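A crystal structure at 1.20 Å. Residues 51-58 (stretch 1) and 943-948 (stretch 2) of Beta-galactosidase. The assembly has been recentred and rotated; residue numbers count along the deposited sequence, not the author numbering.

Stretch 1, residues 51-58: RLPVPSLY
Stretch 2 (943-948) VPEGIL

Contact between residues 51-58 and 943-948 of one beta-galactosidase chain, at least 887 residues apart in sequence where they touch; it buries 229 Å², both sides summed. The register is set by Val-54 and Gly-946, whose CA atoms lie 5.7 Å apart. No hydrogen bond crosses, so the fit rests on packing.

In the first stretch, Leu-52 (phi/psi -144/84), Pro-53 (-83/50) and Val-54 (-135/94) lead into a turn closed by Leu-57 N to Val-54 O, 2.9 Å; a weak bond joins Val-54 N to Leu-52 O, 2.8 Å. In the second stretch, Pro-944 (-75/147), Glu-945 (-50/138), Gly-946 (113/-55) and Ile-947 (-75/-48) form a tight loop, held by Leu-948 N to Pro-944 O, 3.0 Å, and Gly-946 N to Leu-948 O, 2.9 Å.

Apolar side chains make up most of the listed contacts. Val-54 (chi1 t) points toward the loop and gives the largest covered area. Val-54 CG2 lies 3.9 Å from Pro-944 CG and 3.8 Å from Ile-947 CG1, bridging the two. Leu-57 (m, t) also points toward the loop and brings Leu-57 CD1 to 4.1 Å from Pro-944 CB; Leu-52 (t, p) starts sideways, but Leu-52 CD1 reaches 4.4 Å from Pro-944 CG. Ile-947 (m, m) likewise starts sideways, then extends Ile-947 CD1 to 4.1 Å from Pro-53 CG. The rings of Pro-53 and Pro-944 are C-gamma endo.

Three methyl-to-carbonyl approaches also cross the contact. Leu-57 CD1 sits 3.4 Å from Glu-945 O, and Val-54 CG1 3.7 Å from the same oxygen. Ile-947 CD1 is 3.9 Å from Pro-53 O. Both carbonyls are buried without a polar partner. Val-54 CG1 lies 3.9 Å from Gly-946 CA; an ideal CB on Gly-946 would fall 2.4 Å from Val-54 CG1, a clash, and the backbone angles independently call for glycine.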

ATOM      1  N   ARG A  51       1.963   7.774   3.053  1.00  6.52           N
ATOM      2  CA  ARG A  51       3.131   6.984   2.613  1.00  7.46           C
ATOM      3  C   ARG A  51       3.677   7.447   1.252  1.00  7.47           C
ATOM      4  O   ARG A  51       4.642   6.873   0.755  1.00  8.08           O
ATOM      5  CB  ARG A  51       2.758   5.516   2.555  1.00  7.43           C
ATOM      6  CG  ARG A  51       2.847   4.927   3.999  1.00  7.99           C
ATOM      7  CD  ARG A  51       2.265   3.531   4.082  1.00  7.61           C
ATOM      8  NE  ARG A  51       2.841   2.764   5.201  1.00  6.83           N
ATOM      9  CZ  ARG A  51       2.166   1.979   6.019  1.00  6.10           C
ATOM     10  NH1 ARG A  51       0.839   1.857   6.017  1.00  6.42           N
ATOM     11  NH2 ARG A  51       2.910   1.318   6.900  1.00  6.30           N
ATOM     12  N   LEU A  52       3.137   8.552   0.716  1.00  7.37           N
ATOM     13  CA  LEU A  52       3.601   9.145  -0.541  1.00  7.93           C
ATOM     14  C   LEU A  52       3.474  10.657  -0.383  1.00  7.41           C
ATOM     15  O   LEU A  52       2.427  11.224  -0.757  1.00  8.55           O
ATOM     16  CB  LEU A  52       2.789   8.619  -1.746  1.00  7.68           C
ATOM     17  CG  LEU A  52       3.240   9.204  -3.094  1.00  9.25           C
ATOM     18  CD1 LEU A  52       4.691   8.953  -3.382  1.00 12.82           C
ATOM     19  CD2 LEU A  52       2.370   8.612  -4.205  1.00 11.41           C
ATOM     20  N   PRO A  53       4.468  11.304   0.215  1.00  7.48           N
ATOM     21  CA  PRO A  53       4.359  12.742   0.545  1.00  7.99           C
ATOM     22  C   PRO A  53       4.700  13.608  -0.647  1.00  9.08           C
ATOM     23  O   PRO A  53       5.480  14.578  -0.536  1.00 10.94           O
ATOM     24  CB  PRO A  53       5.372  12.879   1.684  1.00 10.39           C
ATOM     25  CG  PRO A  53       6.474  11.897   1.302  1.00  9.54           C
ATOM     26  CD  PRO A  53       5.711  10.705   0.712  1.00  8.19           C
ATOM     27  N   VAL A  54       4.080  13.290  -1.776  1.00  8.30           N
ATOM     28  CA  VAL A  54       4.288  14.070  -3.027  1.00  8.46           C
ATOM     29  C   VAL A  54       2.906  14.281  -3.605  1.00  7.52           C
ATOM     30  O   VAL A  54       2.370  13.397  -4.314  1.00  8.23           O
ATOM     31  CB  VAL A  54       5.149  13.329  -4.028  1.00  8.31           C
ATOM     32  CG1 VAL A  54       5.338  14.160  -5.320  1.00  9.29           C
ATOM     33  CG2 VAL A  54       6.531  12.997  -3.442  1.00 10.78           C
ATOM     34  N   PRO A  55       2.288  15.406  -3.281  1.00  8.03           N
ATOM     35  CA  PRO A  55       0.895  15.616  -3.657  1.00  9.80           C
ATOM     36  C   PRO A  55       0.612  15.433  -5.138  1.00  9.07           C
ATOM     37  O   PRO A  55      -0.465  14.888  -5.496  1.00 10.03           O
ATOM     38  CB  PRO A  55       0.633  17.072  -3.232  1.00 12.29           C
ATOM     39  CG  PRO A  55       1.593  17.339  -2.133  1.00 12.62           C
ATOM     40  CD  PRO A  55       2.808  16.482  -2.404  1.00 10.08           C
ATOM     41  N   SER A  56       1.552  15.862  -5.979  1.00  8.79           N
ATOM     42  CA  SER A  56       1.277  15.750  -7.433  1.00 10.24           C
ATOM     43  C   SER A  56       1.420  14.340  -7.994  1.00  9.77           C
ATOM     44  O   SER A  56       1.136  14.116  -9.188  1.00 13.12           O
ATOM     45  CB  SER A  56       2.160  16.773  -8.189  1.00 14.15           C
ATOM     46  OG  SER A  56       3.519  16.499  -7.876  1.00 14.06           O
ATOM     47  N   LEU A  57       1.820  13.349  -7.164  1.00  8.76           N
ATOM     48  CA  LEU A  57       1.831  11.961  -7.621  1.00  8.55           C
ATOM     49  C   LEU A  57       0.580  11.190  -7.230  1.00  8.15           C
ATOM     50  O   LEU A  57       0.413  10.066  -7.714  1.00  8.40           O
ATOM     51  CB  LEU A  57       3.068  11.232  -7.037  1.00  8.98           C
ATOM     52  CG  LEU A  57       4.344  11.551  -7.841  1.00  9.01           C
ATOM     53  CD1 LEU A  57       5.527  10.908  -7.113  1.00 10.09           C
ATOM     54  CD2 LEU A  57       4.247  11.049  -9.286  1.00 10.72           C
ATOM     55  N   TYR A  58      -0.316  11.748  -6.411  1.00  8.51           N
ATOM     56  CA  TYR A  58      -1.535  10.964  -6.164  1.00  7.92           C
ATOM     57  C   TYR A  58      -2.287  10.663  -7.431  1.00  7.28           C
ATOM     58  O   TYR A  58      -2.798   9.541  -7.593  1.00  8.08           O
ATOM     59  CB  TYR A  58      -2.443  11.722  -5.194  1.00  8.02           C
ATOM     60  CG  TYR A  58      -1.865  11.879  -3.801  1.00  8.20           C
ATOM     61  CD1 TYR A  58      -1.163  10.824  -3.202  1.00  8.73           C
ATOM     62  CD2 TYR A  58      -2.036  13.082  -3.122  1.00  8.42           C
ATOM     63  CE1 TYR A  58      -0.622  10.984  -1.915  1.00  8.40           C
ATOM     64  CE2 TYR A  58      -1.507  13.245  -1.822  1.00  8.61           C
ATOM     65  CZ  TYR A  58      -0.813  12.195  -1.250  1.00  9.60           C
ATOM     66  OH  TYR A  58      -0.290  12.324   0.045  1.00  8.65           O
ATOM     67  N   VAL A 943      13.289   6.612  -3.752  1.00  7.96           N
ATOM     68  CA  VAL A 943      12.900   7.955  -3.309  1.00  7.84           C
ATOM     69  C   VAL A 943      12.138   8.576  -4.446  1.00  8.24           C
ATOM     70  O   VAL A 943      12.702   8.604  -5.529  1.00  9.62           O
ATOM     71  CB  VAL A 943      14.102   8.802  -2.871  1.00  7.99           C
ATOM     72  CG1 VAL A 943      13.599  10.152  -2.387  1.00 10.69           C
ATOM     73  CG2 VAL A 943      14.883   8.041  -1.785  1.00  8.90           C
ATOM     74  N   PRO A 944      10.910   9.041  -4.260  1.00  8.49           N
ATOM     75  CA  PRO A 944      10.156   9.518  -5.423  1.00  9.10           C
ATOM     76  C   PRO A 944      10.605  10.869  -5.962  1.00  9.11           C
ATOM     77  O   PRO A 944      11.018  11.750  -5.239  1.00  9.60           O
ATOM     78  CB  PRO A 944       8.741   9.699  -4.866  1.00  9.63           C
ATOM     79  CG  PRO A 944       8.949   9.931  -3.402  1.00 10.30           C
ATOM     80  CD  PRO A 944      10.166   9.141  -2.993  1.00  9.04           C
ATOM     81  N   GLU A 945      10.468  11.006  -7.311  1.00  9.23           N
ATOM     82  CA  GLU A 945      10.458  12.325  -7.904  1.00  9.74           C
ATOM     83  C   GLU A 945       9.473  13.206  -7.156  1.00  9.94           C
ATOM     84  O   GLU A 945       8.399  12.722  -6.797  1.00 10.77           O
ATOM     85  CB  GLU A 945      10.047  12.193  -9.390  1.00 11.14           C
ATOM     86  CG  GLU A 945      10.183  13.504 -10.157  1.00 12.03           C
ATOM     87  CD  GLU A 945       9.775  13.329 -11.598  1.00 12.19           C
ATOM     88  OE1 GLU A 945       9.827  12.183 -12.123  1.00 14.07           O
ATOM     89  OE2 GLU A 945       9.410  14.340 -12.235  1.00 14.70           O
ATOM     90  N   GLY A 946       9.834  14.458  -6.877  1.00  9.88           N
ATOM     91  CA  GLY A 946       8.970  15.282  -6.012  1.00 10.41           C
ATOM     92  C   GLY A 946       9.732  15.515  -4.743  1.00  8.54           C
ATOM     93  O   GLY A 946       9.983  16.656  -4.321  1.00 11.08           O
ATOM     94  N   ILE A 947      10.169  14.455  -4.081  1.00  8.92           N
ATOM     95  CA  ILE A 947      11.125  14.544  -2.989  1.00  9.55           C
ATOM     96  C   ILE A 947      12.523  14.826  -3.612  1.00  9.55           C
ATOM     97  O   ILE A 947      13.171  15.764  -3.157  1.00 10.05           O
ATOM     98  CB  ILE A 947      11.132  13.299  -2.100  1.00  8.92           C
ATOM     99  CG1 ILE A 947       9.779  13.077  -1.403  1.00  9.11           C
ATOM    100  CG2 ILE A 947      12.251  13.421  -1.063  1.00  9.78           C
ATOM    101  CD1 ILE A 947       9.324  14.220  -0.494  1.00 11.74           C
ATOM    102  N   LEU A 948      12.872  14.049  -4.626  1.00 10.21           N
ATOM    103  CA  LEU A 948      14.023  14.456  -5.445  1.00 10.06           C
ATOM    104  C   LEU A 948      13.639  15.489  -6.493  1.00 10.79           C
ATOM    105  O   LEU A 948      12.545  15.395  -7.087  1.00 11.93           O
ATOM    106  CB  LEU A 948      14.535  13.226  -6.186  1.00 11.40           C
ATOM    107  CG  LEU A 948      15.406  12.275  -5.377  1.00 11.19           C
ATOM    108  CD1 LEU A 948      15.537  10.928  -6.065  1.00 13.21           C
ATOM    109  CD2 LEU A 948      16.816  12.870  -5.148  1.00 12.54           C
TER